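Local coordinates for protein pyocin-S2 (Pseudomonas aeruginosa, PDB 5ODW) that kills sensitive bacterial cells by breaking down their chromosomal DNA and blocking lipid synthesis, this chain being its N-terminal part without the nuclease domain, at residues A108-K113 against A177-T182; T49-Y54 against S139-Q144; G20-Q25 against A166-I171. One frame throughout, in Å; residues are numbered along the deposited sequence.

Interaction 1. Residues A108-K113 against A177-T182; sequences ALMDAK and AILKQT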
ATOM      1  N   ALA C 108      -9.428  11.367  62.074  1.00 40.29           N
ATOM      2  CA  ALA C 108      -8.585  10.300  61.530  1.00 40.06           C
ATOM      3  C   ALA C 108      -9.082   9.916  60.167  1.00 45.82           C
ATOM      4  O   ALA C 108      -8.256   9.698  59.265  1.00 46.71           O
ATOM      5  CB  ALA C 108      -8.582   9.089  62.445  1.00 40.23           C
ATOM      6  N   LEU C 109     -10.433   9.871  59.998  1.00 41.86           N
ATOM      7  CA  LEU C 109     -11.075   9.558  58.721  1.00 41.51           C
ATOM      8  C   LEU C 109     -10.834  10.684  57.736  1.00 49.58           C
ATOM      9  O   LEU C 109     -10.452  10.412  56.602  1.00 49.42           O
ATOM     10  CB  LEU C 109     -12.580   9.291  58.875  1.00 40.07           C
ATOM     11  CG  LEU C 109     -13.285   8.679  57.656  1.00 43.19           C
ATOM     12  CD1 LEU C 109     -12.720   7.299  57.298  1.00 42.02           C
ATOM     13  CD2 LEU C 109     -14.787   8.604  57.879  1.00 45.49           C
ATOM     14  N   MET C 110     -11.016  11.944  58.191  1.00 48.51           N
ATOM     15  CA  MET C 110     -10.798  13.162  57.422  1.00 49.62           C
ATOM     16  C   MET C 110      -9.374  13.186  56.870  1.00 55.37           C
ATOM     17  O   MET C 110      -9.206  13.374  55.662  1.00 55.37           O
ATOM     18  CB  MET C 110     -11.035  14.389  58.314  1.00 52.95           C
ATOM     19  CG  MET C 110     -11.508  15.609  57.558  1.00 57.67           C
ATOM     20  SD  MET C 110     -11.210  17.168  58.436  1.00 63.58           S
ATOM     21  CE  MET C 110     -12.392  17.043  59.778  1.00 59.02           C
ATOM     22  N   ASP C 111      -8.391  12.946  57.728  1.00 53.55           N
ATOM     23  CA  ASP C 111      -6.994  12.937  57.323  1.00 55.16           C
ATOM     24  C   ASP C 111      -6.695  11.839  56.305  1.00 57.57           C
ATOM     25  O   ASP C 111      -5.925  12.048  55.373  1.00 56.83           O
ATOM     26  CB  ASP C 111      -6.086  12.791  58.545  1.00 58.47           C
ATOM     27  CG  ASP C 111      -6.043  14.047  59.389  1.00 71.59           C
ATOM     28  OD1 ASP C 111      -6.671  15.050  59.001  1.00 72.06           O
ATOM     29  OD2 ASP C 111      -5.378  14.034  60.443  1.00 79.43           O
ATOM     30  N   ALA C 112      -7.293  10.668  56.495  1.00 52.13           N
ATOM     31  CA  ALA C 112      -7.086   9.549  55.582  1.00 51.01           C
ATOM     32  C   ALA C 112      -7.587   9.912  54.193  1.00 52.32           C
ATOM     33  O   ALA C 112      -6.967   9.595  53.185  1.00 51.69           O
ATOM     34  CB  ALA C 112      -7.804   8.315  56.096  1.00 50.88           C
ATOM     35  N   LYS C 113      -8.731  10.578  54.163  1.00 47.07           N
ATOM     36  CA  LYS C 113      -9.361  11.042  52.925  1.00 46.06           C
ATOM     37  C   LYS C 113      -8.572  12.178  52.305  1.00 52.14           C
ATOM     38  O   LYS C 113      -8.463  12.265  51.076  1.00 51.45           O
ATOM     39  CB  LYS C 113     -10.829  11.430  53.160  1.00 46.04           C
ATOM     40  CG  LYS C 113     -11.666  10.208  53.486  1.00 42.57           C
ATOM     41  CD  LYS C 113     -13.152  10.423  53.418  1.00 47.40           C
ATOM     42  CE  LYS C 113     -13.879   9.124  53.683  1.00 53.70           C
ATOM     43  NZ  LYS C 113     -13.549   8.090  52.666  1.00 60.24           N
ATOM     44  N   ALA C 177     -15.546  18.019  53.457  1.00 46.87           N
ATOM     45  CA  ALA C 177     -16.484  19.092  53.790  1.00 47.48           C
ATOM     46  C   ALA C 177     -17.505  18.602  54.823  1.00 50.41           C
ATOM     47  O   ALA C 177     -17.782  19.315  55.797  1.00 51.64           O
ATOM     48  CB  ALA C 177     -17.196  19.572  52.536  1.00 48.86           C
ATOM     49  N   ILE C 178     -18.026  17.366  54.626  1.00 44.20           N
ATOM     50  CA  ILE C 178     -18.989  16.706  55.524  1.00 42.82           C
ATOM     51  C   ILE C 178     -18.341  16.444  56.887  1.00 49.60           C
ATOM     52  O   ILE C 178     -18.986  16.672  57.912  1.00 50.86           O
ATOM     53  CB  ILE C 178     -19.618  15.400  54.923  1.00 43.18           C
ATOM     54  CG1 ILE C 178     -20.375  15.675  53.603  1.00 42.57           C
ATOM     55  CG2 ILE C 178     -20.525  14.735  55.948  1.00 42.55           C
ATOM     56  CD1 ILE C 178     -20.962  14.482  52.934  1.00 40.36           C
ATOM     57  N   LEU C 179     -17.080  15.958  56.888  1.00 46.77           N
ATOM     58  CA  LEU C 179     -16.337  15.640  58.106  1.00 47.03           C
ATOM     59  C   LEU C 179     -15.889  16.885  58.859  1.00 53.97           C
ATOM     60  O   LEU C 179     -15.825  16.827  60.078  1.00 54.86           O
ATOM     61  CB  LEU C 179     -15.163  14.684  57.844  1.00 46.73           C
ATOM     62  CG  LEU C 179     -15.547  13.249  57.466  1.00 50.63           C
ATOM     63  CD1 LEU C 179     -14.447  12.573  56.671  1.00 50.21           C
ATOM     64  CD2 LEU C 179     -15.915  12.433  58.690  1.00 53.52           C
ATOM     65  N   LYS C 180     -15.614  18.010  58.153  1.00 51.43           N
ATOM     66  CA  LYS C 180     -15.237  19.302  58.756  1.00 52.08           C
ATOM     67  C   LYS C 180     -16.422  19.827  59.582  1.00 55.47           C
ATOM     68  O   LYS C 180     -16.233  20.267  60.716  1.00 54.64           O
ATOM     69  CB  LYS C 180     -14.850  20.324  57.667  1.00 55.13           C
ATOM     70  CG  LYS C 180     -13.514  21.010  57.908  1.00 63.85           C
ATOM     71  CD  LYS C 180     -12.412  20.446  57.007  1.00 70.89           C
ATOM     72  CE  LYS C 180     -11.085  21.156  57.169  1.00 71.80           C
ATOM     73  NZ  LYS C 180     -10.059  20.629  56.231  1.00 73.22           N
ATOM     74  N   GLN C 181     -17.648  19.735  59.012  1.00 52.60           N
ATOM     75  CA  GLN C 181     -18.901  20.146  59.649  1.00 52.79           C
ATOM     76  C   GLN C 181     -19.255  19.207  60.799  1.00 55.35           C
ATOM     77  O   GLN C 181     -19.725  19.688  61.833  1.00 56.14           O
ATOM     78  CB  GLN C 181     -20.048  20.229  58.626  1.00 54.38           C
ATOM     79  CG  GLN C 181     -21.356  20.797  59.209  1.00 58.34           C
ATOM     80  CD  GLN C 181     -22.444  21.043  58.183  1.00 70.73           C
ATOM     81  OE1 GLN C 181     -22.226  20.881  56.978  1.00 61.22           O
ATOM     82  NE2 GLN C 181     -23.643  21.442  58.621  1.00 65.45           N
ATOM     83  N   THR C 182     -19.012  17.880  60.632  1.00 49.33           N
ATOM     84  CA  THR C 182     -19.246  16.885  61.683  1.00 48.11           C
ATOM     85  C   THR C 182     -18.276  17.114  62.855  1.00 51.99           C
ATOM     86  O   THR C 182     -18.721  17.119  64.004  1.00 51.09           O
ATOM     87  CB  THR C 182     -19.251  15.460  61.128  1.00 53.46           C
ATOM     88  OG1 THR C 182     -20.331  15.340  60.201  1.00 54.90           O
ATOM     89  CG2 THR C 182     -19.423  14.410  62.219  1.00 49.35           C
TER
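Two long helices run nearly antiparallel here, the axes of 108-113 and 177-182 approaching to 9.7 Å at 157° between their N-to-C directions, with M110 and L179 closest in the backbone. The contact is apolar: no hydrogen bond or salt bridge crosses it.

Its hydrophobic part is built round L179. With CG anti to its carbonyl carbon, the L179 side chain reaches over to the other helix, where CD1 lies 3.8 Å from CA of M110. The other branch, CD2, meets L109 CD2 tip to tip at 4.1 Å, the two leucines crossing at about a right angle. M110 and L179 instead slide past each other in opposite directions, with M110 CG against L179 CB at 3.8 Å. K113 contributes only its aliphatic chain, CD resting on L179 CD1 at 4.1 Å.

The thioether forms the second group of contacts. M110 has CG anti to the backbone N (chi1 -151°), and the chain then bends at chi3, which brings CE to 3.5 Å from L179 O. SD lies across the methylenes of K180, 3.8 Å from CD, so the lysine joins through its hydrocarbon part.

The hydrogen bonds of T182 stay within its own helix: OG1 and N both donate to I178 O. Helix 72-86 closes the packing from a third direction: V80 and L83 lie on L109, T76 on I178 and L77 on T182, while E79 makes a long, weak ion pair with K113 NZ. Helices 72-86, 96-121 and 153-204 thus pack as three, V106 of helix 96-121, one turn before M110, also lying on L179.

Interaction 2. Residues T49-Y54 against S139-Q144; sequences TGMQEY and SMYQSQ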
ATOM      1  N   THR C  49     -16.372  -1.271  17.846  1.00 26.87           N
ATOM      2  CA  THR C  49     -16.484  -2.048  19.092  1.00 27.42           C
ATOM      3  C   THR C  49     -15.821  -1.307  20.272  1.00 31.69           C
ATOM      4  O   THR C  49     -16.296  -1.425  21.400  1.00 32.46           O
ATOM      5  CB  THR C  49     -16.000  -3.502  18.919  1.00 32.86           C
ATOM      6  OG1 THR C  49     -14.619  -3.507  18.582  1.00 42.45           O
ATOM      7  CG2 THR C  49     -16.789  -4.273  17.858  1.00 25.08           C
ATOM      8  N   GLY C  50     -14.794  -0.503  19.986  1.00 27.09           N
ATOM      9  CA  GLY C  50     -14.114   0.313  20.987  1.00 26.98           C
ATOM     10  C   GLY C  50     -15.010   1.384  21.571  1.00 29.62           C
ATOM     11  O   GLY C  50     -15.027   1.604  22.788  1.00 28.42           O
ATOM     12  N   MET C  51     -15.780   2.030  20.686  1.00 26.40           N
ATOM     13  CA  MET C  51     -16.740   3.073  21.025  1.00 26.95           C
ATOM     14  C   MET C  51     -17.923   2.484  21.795  1.00 34.05           C
ATOM     15  O   MET C  51     -18.369   3.082  22.783  1.00 32.86           O
ATOM     16  CB  MET C  51     -17.181   3.830  19.760  1.00 29.09           C
ATOM     17  CG  MET C  51     -16.109   4.810  19.194  1.00 32.60           C
ATOM     18  SD  MET C  51     -15.037   5.752  20.355  1.00 36.94           S
ATOM     19  CE  MET C  51     -16.216   6.891  21.075  1.00 34.68           C
ATOM     20  N   GLN C  52     -18.378   1.270  21.362  1.00 33.55           N
ATOM     21  CA  GLN C  52     -19.442   0.431  21.935  1.00 34.19           C
ATOM     22  C   GLN C  52     -19.057  -0.003  23.364  1.00 39.07           C
ATOM     23  O   GLN C  52     -19.910   0.032  24.252  1.00 40.67           O
ATOM     24  CB  GLN C  52     -19.644  -0.807  21.041  1.00 35.27           C
ATOM     25  CG  GLN C  52     -20.784  -1.745  21.432  1.00 59.59           C
ATOM     26  CD  GLN C  52     -20.590  -3.130  20.838  1.00 82.75           C
ATOM     27  OE1 GLN C  52     -20.518  -3.311  19.607  1.00 72.26           O
ATOM     28  NE2 GLN C  52     -20.494  -4.144  21.704  1.00 79.81           N
ATOM     29  N   GLU C  53     -17.786  -0.418  23.584  1.00 34.01           N
ATOM     30  CA  GLU C  53     -17.284  -0.857  24.891  1.00 33.36           C
ATOM     31  C   GLU C  53     -17.126   0.314  25.853  1.00 40.74           C
ATOM     32  O   GLU C  53     -17.328   0.144  27.062  1.00 42.41           O
ATOM     33  CB  GLU C  53     -15.967  -1.645  24.763  1.00 33.30           C
ATOM     34  CG  GLU C  53     -16.094  -3.035  24.153  1.00 36.14           C
ATOM     35  CD  GLU C  53     -17.131  -3.932  24.797  1.00 69.64           C
ATOM     36  OE1 GLU C  53     -16.960  -4.281  25.990  1.00 74.94           O
ATOM     37  OE2 GLU C  53     -18.128  -4.268  24.116  1.00 67.53           O
ATOM     38  N   TYR C  54     -16.774   1.505  25.311  1.00 37.62           N
ATOM     39  CA  TYR C  54     -16.607   2.751  26.058  1.00 37.42           C
ATOM     40  C   TYR C  54     -17.941   3.196  26.613  1.00 43.15           C
ATOM     41  O   TYR C  54     -18.040   3.460  27.805  1.00 45.09           O
ATOM     42  CB  TYR C  54     -16.009   3.853  25.168  1.00 38.20           C
ATOM     43  CG  TYR C  54     -15.749   5.151  25.909  1.00 39.77           C
ATOM     44  CD1 TYR C  54     -16.762   6.093  26.080  1.00 41.87           C
ATOM     45  CD2 TYR C  54     -14.494   5.433  26.448  1.00 40.36           C
ATOM     46  CE1 TYR C  54     -16.547   7.261  26.799  1.00 41.47           C
ATOM     47  CE2 TYR C  54     -14.259   6.616  27.143  1.00 41.82           C
ATOM     48  CZ  TYR C  54     -15.291   7.523  27.320  1.00 48.02           C
ATOM     49  OH  TYR C  54     -15.078   8.692  27.998  1.00 48.06           O
ATOM     50  N   SER C 139     -14.110  12.210  23.514  1.00 39.83           N
ATOM     51  CA  SER C 139     -13.471  12.801  22.336  1.00 40.33           C
ATOM     52  C   SER C 139     -12.001  12.402  22.171  1.00 43.25           C
ATOM     53  O   SER C 139     -11.549  12.111  21.070  1.00 43.95           O
ATOM     54  CB  SER C 139     -13.576  14.320  22.408  1.00 47.68           C
ATOM     55  OG  SER C 139     -14.800  14.706  23.002  1.00 62.68           O
ATOM     56  N   MET C 140     -11.271  12.411  23.282  1.00 38.22           N
ATOM     57  CA  MET C 140      -9.849  12.032  23.370  1.00 36.97           C
ATOM     58  C   MET C 140      -9.624  10.555  23.001  1.00 39.91           C
ATOM     59  O   MET C 140      -8.699  10.250  22.246  1.00 39.31           O
ATOM     60  CB  MET C 140      -9.345  12.301  24.799  1.00 39.81           C
ATOM     61  CG  MET C 140      -7.862  12.096  24.986  1.00 43.48           C
ATOM     62  SD  MET C 140      -7.402  12.036  26.731  1.00 48.29           S
ATOM     63  CE  MET C 140      -5.764  11.333  26.598  1.00 44.72           C
ATOM     64  N   TYR C 141     -10.468   9.654  23.555  1.00 35.85           N
ATOM     65  CA  TYR C 141     -10.451   8.205  23.343  1.00 34.39           C
ATOM     66  C   TYR C 141     -10.615   7.863  21.866  1.00 33.83           C
ATOM     67  O   TYR C 141      -9.804   7.120  21.310  1.00 32.91           O
ATOM     68  CB  TYR C 141     -11.543   7.539  24.205  1.00 36.44           C
ATOM     69  CG  TYR C 141     -11.754   6.048  24.010  1.00 39.03           C
ATOM     70  CD1 TYR C 141     -10.924   5.118  24.630  1.00 41.12           C
ATOM     71  CD2 TYR C 141     -12.861   5.566  23.313  1.00 39.73           C
ATOM     72  CE1 TYR C 141     -11.152   3.746  24.508  1.00 40.74           C
ATOM     73  CE2 TYR C 141     -13.102   4.201  23.189  1.00 40.31           C
ATOM     74  CZ  TYR C 141     -12.252   3.293  23.797  1.00 47.69           C
ATOM     75  OH  TYR C 141     -12.496   1.944  23.687  1.00 48.72           O
ATOM     76  N   GLN C 142     -11.642   8.428  21.233  1.00 28.70           N
ATOM     77  CA  GLN C 142     -11.937   8.204  19.824  1.00 27.56           C
ATOM     78  C   GLN C 142     -10.790   8.694  18.947  1.00 32.82           C
ATOM     79  O   GLN C 142     -10.471   8.025  17.973  1.00 32.96           O
ATOM     80  CB  GLN C 142     -13.265   8.862  19.433  1.00 29.23           C
ATOM     81  CG  GLN C 142     -13.790   8.405  18.078  1.00 31.61           C
ATOM     82  CD  GLN C 142     -14.889   9.273  17.547  1.00 39.99           C
ATOM     83  OE1 GLN C 142     -16.001   8.811  17.280  1.00 37.60           O
ATOM     84  NE2 GLN C 142     -14.603  10.552  17.378  1.00 32.43           N
ATOM     85  N   SER C 143     -10.140   9.825  19.318  1.00 30.13           N
ATOM     86  CA  SER C 143      -8.991  10.398  18.615  1.00 30.18           C
ATOM     87  C   SER C 143      -7.802   9.453  18.707  1.00 37.08           C
ATOM     88  O   SER C 143      -7.102   9.265  17.710  1.00 38.16           O
ATOM     89  CB  SER C 143      -8.610  11.737  19.217  1.00 34.12           C
ATOM     90  OG  SER C 143      -9.723  12.610  19.195  1.00 48.08           O
ATOM     91  N   GLN C 144      -7.591   8.836  19.891  1.00 33.12           N
ATOM     92  CA  GLN C 144      -6.529   7.863  20.141  1.00 31.92           C
ATOM     93  C   GLN C 144      -6.736   6.594  19.325  1.00 35.52           C
ATOM     94  O   GLN C 144      -5.767   6.099  18.765  1.00 35.67           O
ATOM     95  CB  GLN C 144      -6.422   7.540  21.627  1.00 32.71           C
ATOM     96  CG  GLN C 144      -5.702   8.620  22.394  1.00 31.34           C
ATOM     97  CD  GLN C 144      -5.740   8.415  23.871  1.00 45.23           C
ATOM     98  OE1 GLN C 144      -6.803   8.303  24.472  1.00 40.76           O
ATOM     99  NE2 GLN C 144      -4.569   8.415  24.496  1.00 36.84           N
TER
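Y141 carries the contact from the side of helix 139-144. CG anti to the backbone N (chi1 174°) sends the ring across to helix 49-54, which runs at 156° to its own helix. The phenol OH donates to G50 O at 2.7 Å, from well above the carbonyl plane, and the same oxygen also accepts Y54 N; this buried carbonyl thus holds two donors. One face of the Y141 ring receives Y54 CD2, offset toward the rim, the rings lying obliquely at 33° with centroids 4.7 Å apart. At the ring's edge sits M51 SD, 3.7 Å from Y141 CD2, a Met-aromatic contact reached by bends at chi2 and chi3 of the methionine. Q142 follows, its CB 3.7 Å from M51 SD, the two chains crossing at about a right angle. Aromatic side chains of the other protein chain in the assembly pack on M51 and Q142, consistent with a receptor-binding surface. Helix 153-204 flanks the tyrosines: H159 meets the Y141 ring edge-to-face, and M160 touches Y54. Y54 OH bonds to S137 of helix 133-148 and to R58 of helix 47-70.

Interaction 3. Residues G20-Q25 against A166-I171; sequences GRDIIQ and AYSADI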
ATOM      1  N   GLY C  20      -7.649   1.713  51.471  1.00 98.88           N
ATOM      2  CA  GLY C  20      -6.515   2.320  50.798  1.00 97.10           C
ATOM      3  C   GLY C  20      -6.848   2.563  49.339  1.00 96.41           C
ATOM      4  O   GLY C  20      -6.511   3.605  48.779  1.00 95.74           O
ATOM      5  N   ARG C  21      -7.514   1.589  48.724  1.00 89.13           N
ATOM      6  CA  ARG C  21      -7.937   1.690  47.340  1.00 86.19           C
ATOM      7  C   ARG C  21      -9.001   2.772  47.194  1.00 86.03           C
ATOM      8  O   ARG C  21      -9.864   2.934  48.053  1.00 86.82           O
ATOM      9  CB  ARG C  21      -8.504   0.355  46.862  1.00 84.80           C
ATOM     10  CG  ARG C  21      -7.793  -0.861  47.425  1.00 93.41           C
ATOM     11  CD  ARG C  21      -8.133  -2.114  46.635  1.00 98.42           C
ATOM     12  NE  ARG C  21      -7.406  -3.281  47.123  1.00101.37           N
ATOM     13  CZ  ARG C  21      -7.384  -4.460  46.509  1.00110.50           C
ATOM     14  NH1 ARG C  21      -8.045  -4.633  45.376  1.00 90.22           N
ATOM     15  NH2 ARG C  21      -6.697  -5.465  47.029  1.00 98.93           N
ATOM     16  N   ASP C  22      -8.927   3.499  46.089  1.00 77.57           N
ATOM     17  CA  ASP C  22      -9.865   4.583  45.751  1.00 75.12           C
ATOM     18  C   ASP C  22     -11.331   4.163  45.920  1.00 73.85           C
ATOM     19  O   ASP C  22     -11.650   3.015  45.607  1.00 72.37           O
ATOM     20  CB  ASP C  22      -9.617   5.095  44.320  1.00 76.28           C
ATOM     21  CG  ASP C  22      -8.399   5.993  44.135  1.00 83.39           C
ATOM     22  OD1 ASP C  22      -7.719   6.306  45.152  1.00 83.57           O
ATOM     23  OD2 ASP C  22      -8.135   6.401  42.983  1.00 87.01           O
ATOM     24  N   ILE C  23     -12.212   5.085  46.428  1.00 67.78           N
ATOM     25  CA  ILE C  23     -13.650   4.836  46.676  1.00 66.33           C
ATOM     26  C   ILE C  23     -14.339   4.190  45.440  1.00 68.12           C
ATOM     27  O   ILE C  23     -15.091   3.229  45.603  1.00 67.54           O
ATOM     28  CB  ILE C  23     -14.404   6.083  47.231  1.00 69.18           C
ATOM     29  CG1 ILE C  23     -15.721   5.676  47.934  1.00 69.45           C
ATOM     30  CG2 ILE C  23     -14.617   7.181  46.184  1.00 69.09           C
ATOM     31  CD1 ILE C  23     -16.116   6.543  49.111  1.00 74.42           C
ATOM     32  N   ILE C  24     -14.013   4.678  44.223  1.00 62.86           N
ATOM     33  CA  ILE C  24     -14.486   4.136  42.955  1.00 61.26           C
ATOM     34  C   ILE C  24     -13.247   3.541  42.263  1.00 65.52           C
ATOM     35  O   ILE C  24     -12.331   4.283  41.896  1.00 65.79           O
ATOM     36  CB  ILE C  24     -15.211   5.213  42.109  1.00 63.63           C
ATOM     37  CG1 ILE C  24     -16.384   5.841  42.895  1.00 63.54           C
ATOM     38  CG2 ILE C  24     -15.694   4.610  40.780  1.00 64.01           C
ATOM     39  CD1 ILE C  24     -16.675   7.260  42.577  1.00 65.55           C
ATOM     40  N   GLN C  25     -13.206   2.200  42.134  1.00 61.48           N
ATOM     41  CA  GLN C  25     -12.077   1.463  41.555  1.00 60.84           C
ATOM     42  C   GLN C  25     -12.386   0.779  40.208  1.00 65.25           C
ATOM     43  O   GLN C  25     -13.423   0.127  40.085  1.00 65.75           O
ATOM     44  CB  GLN C  25     -11.544   0.426  42.579  1.00 61.87           C
ATOM     45  CG  GLN C  25     -10.272  -0.307  42.143  1.00 70.40           C
ATOM     46  CD  GLN C  25      -9.675  -1.183  43.210  1.00 92.88           C
ATOM     47  OE1 GLN C  25     -10.141  -1.209  44.356  1.00 91.56           O
ATOM     48  NE2 GLN C  25      -8.685  -1.985  42.830  1.00 81.51           N
ATOM     49  N   ALA C 166     -10.755  10.410  39.054  1.00 37.62           N
ATOM     50  CA  ALA C 166     -11.438  11.705  38.893  1.00 37.93           C
ATOM     51  C   ALA C 166     -12.718  11.800  39.754  1.00 42.23           C
ATOM     52  O   ALA C 166     -12.941  12.786  40.465  1.00 41.59           O
ATOM     53  CB  ALA C 166     -11.780  11.917  37.423  1.00 38.22           C
ATOM     54  N   TYR C 167     -13.549  10.755  39.671  1.00 39.93           N
ATOM     55  CA  TYR C 167     -14.782  10.632  40.422  1.00 40.81           C
ATOM     56  C   TYR C 167     -14.493  10.362  41.897  1.00 48.13           C
ATOM     57  O   TYR C 167     -15.293  10.771  42.735  1.00 50.26           O
ATOM     58  CB  TYR C 167     -15.704   9.550  39.808  1.00 41.23           C
ATOM     59  CG  TYR C 167     -16.306   9.910  38.462  1.00 42.13           C
ATOM     60  CD1 TYR C 167     -16.640  11.227  38.153  1.00 45.18           C
ATOM     61  CD2 TYR C 167     -16.587   8.929  37.517  1.00 41.75           C
ATOM     62  CE1 TYR C 167     -17.187  11.565  36.916  1.00 46.27           C
ATOM     63  CE2 TYR C 167     -17.141   9.255  36.278  1.00 42.65           C
ATOM     64  CZ  TYR C 167     -17.437  10.574  35.985  1.00 49.17           C
ATOM     65  OH  TYR C 167     -17.975  10.919  34.779  1.00 48.88           O
ATOM     66  N   SER C 168     -13.360   9.686  42.226  1.00 44.15           N
ATOM     67  CA  SER C 168     -12.972   9.434  43.622  1.00 43.22           C
ATOM     68  C   SER C 168     -12.519  10.745  44.253  1.00 49.47           C
ATOM     69  O   SER C 168     -12.877  11.013  45.393  1.00 51.45           O
ATOM     70  CB  SER C 168     -11.876   8.379  43.724  1.00 43.20           C
ATOM     71  OG  SER C 168     -12.429   7.100  43.470  1.00 45.00           O
ATOM     72  N   ALA C 169     -11.815  11.593  43.487  1.00 45.19           N
ATOM     73  CA  ALA C 169     -11.365  12.907  43.939  1.00 46.04           C
ATOM     74  C   ALA C 169     -12.537  13.851  44.158  1.00 49.34           C
ATOM     75  O   ALA C 169     -12.463  14.684  45.049  1.00 50.78           O
ATOM     76  CB  ALA C 169     -10.398  13.509  42.931  1.00 47.76           C
ATOM     77  N   ASP C 170     -13.608  13.732  43.368  1.00 44.88           N
ATOM     78  CA  ASP C 170     -14.791  14.574  43.544  1.00 45.63           C
ATOM     79  C   ASP C 170     -15.476  14.236  44.896  1.00 47.67           C
ATOM     80  O   ASP C 170     -15.748  15.130  45.704  1.00 47.41           O
ATOM     81  CB  ASP C 170     -15.761  14.421  42.343  1.00 47.75           C
ATOM     82  CG  ASP C 170     -16.899  15.442  42.322  1.00 64.09           C
ATOM     83  OD1 ASP C 170     -16.608  16.666  42.333  1.00 65.11           O
ATOM     84  OD2 ASP C 170     -18.079  15.020  42.274  1.00 73.60           O
ATOM     85  N   ILE C 171     -15.691  12.932  45.136  1.00 42.97           N
ATOM     86  CA  ILE C 171     -16.283  12.352  46.337  1.00 42.96           C
ATOM     87  C   ILE C 171     -15.444  12.713  47.592  1.00 48.37           C
ATOM     88  O   ILE C 171     -15.984  13.325  48.514  1.00 48.70           O
ATOM     89  CB  ILE C 171     -16.503  10.811  46.144  1.00 44.89           C
ATOM     90  CG1 ILE C 171     -17.485  10.479  44.973  1.00 44.58           C
ATOM     91  CG2 ILE C 171     -16.917  10.115  47.440  1.00 45.31           C
ATOM     92  CD1 ILE C 171     -18.902  11.153  44.984  1.00 50.62           C
TER
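I24 begins the short strand 24-26, and its side chain points to the helical turn 166-171 and crosses Y167 obliquely. CB starts beside the serine, 3.6 Å from S168 OG. CG1, anti to the carbonyl carbon (chi1 -56°), carries the chain past that hydroxyl to the helix surface. The tip, CD1, settles between two residues one turn apart, 3.7 Å from Y167 CB and 4.1 Å from I171 CG1. The tyrosine is therefore touched at its base, its ring leading away to stack on H65 and its OH bonding to D62.

The preceding residue grips the next part of the same helix face. I23 CG2 sits over S168 and reaches I171 CG2 at 3.9 Å, the two isoleucines crossing at about a right angle, while D22 adds its CB, 3.6 Å from S168 OG.

Amid these hydrocarbons lies one polar bond. I24 N donates to S168 OG at 3.0 Å in a nearly straight bond (N-H...O 160°). The hydroxyl in turn bonds to A164 O of its own helix, so the buried serine accepts from the strand and donates to its helix, which fixes its rotation. The neighbouring backbone is occupied by pairing of I23 with H15 and of Q25 with I13. The chemistry thus implies one strand of the hairpin (24-26) laid on helix 153-204 by isoleucine packing, with the serine satisfying the inward-facing amide of I24.

From the N terminus, the small hairpin reaches 20-25 first, and interaction 3 brings it back to 166-171 on helix 153-204, closing the widest loop near the centre of the chain. Inside that loop lies interaction 2, joining 49-54 on helix 47-70 to 139-144 on helix 133-148. Interaction 1 leaves from 108-113 on helix 96-121 and closes beyond both, at 177-182, so it crosses the other two. Interactions 1 and 3 share helix 153-204, with nearest atoms about 5 Å apart. Interactions 1 and 2 lie on opposite sides of the chain's centre, their own centres 37 Å apart. Together they tie the hairpin and four helices along the elongated bundle.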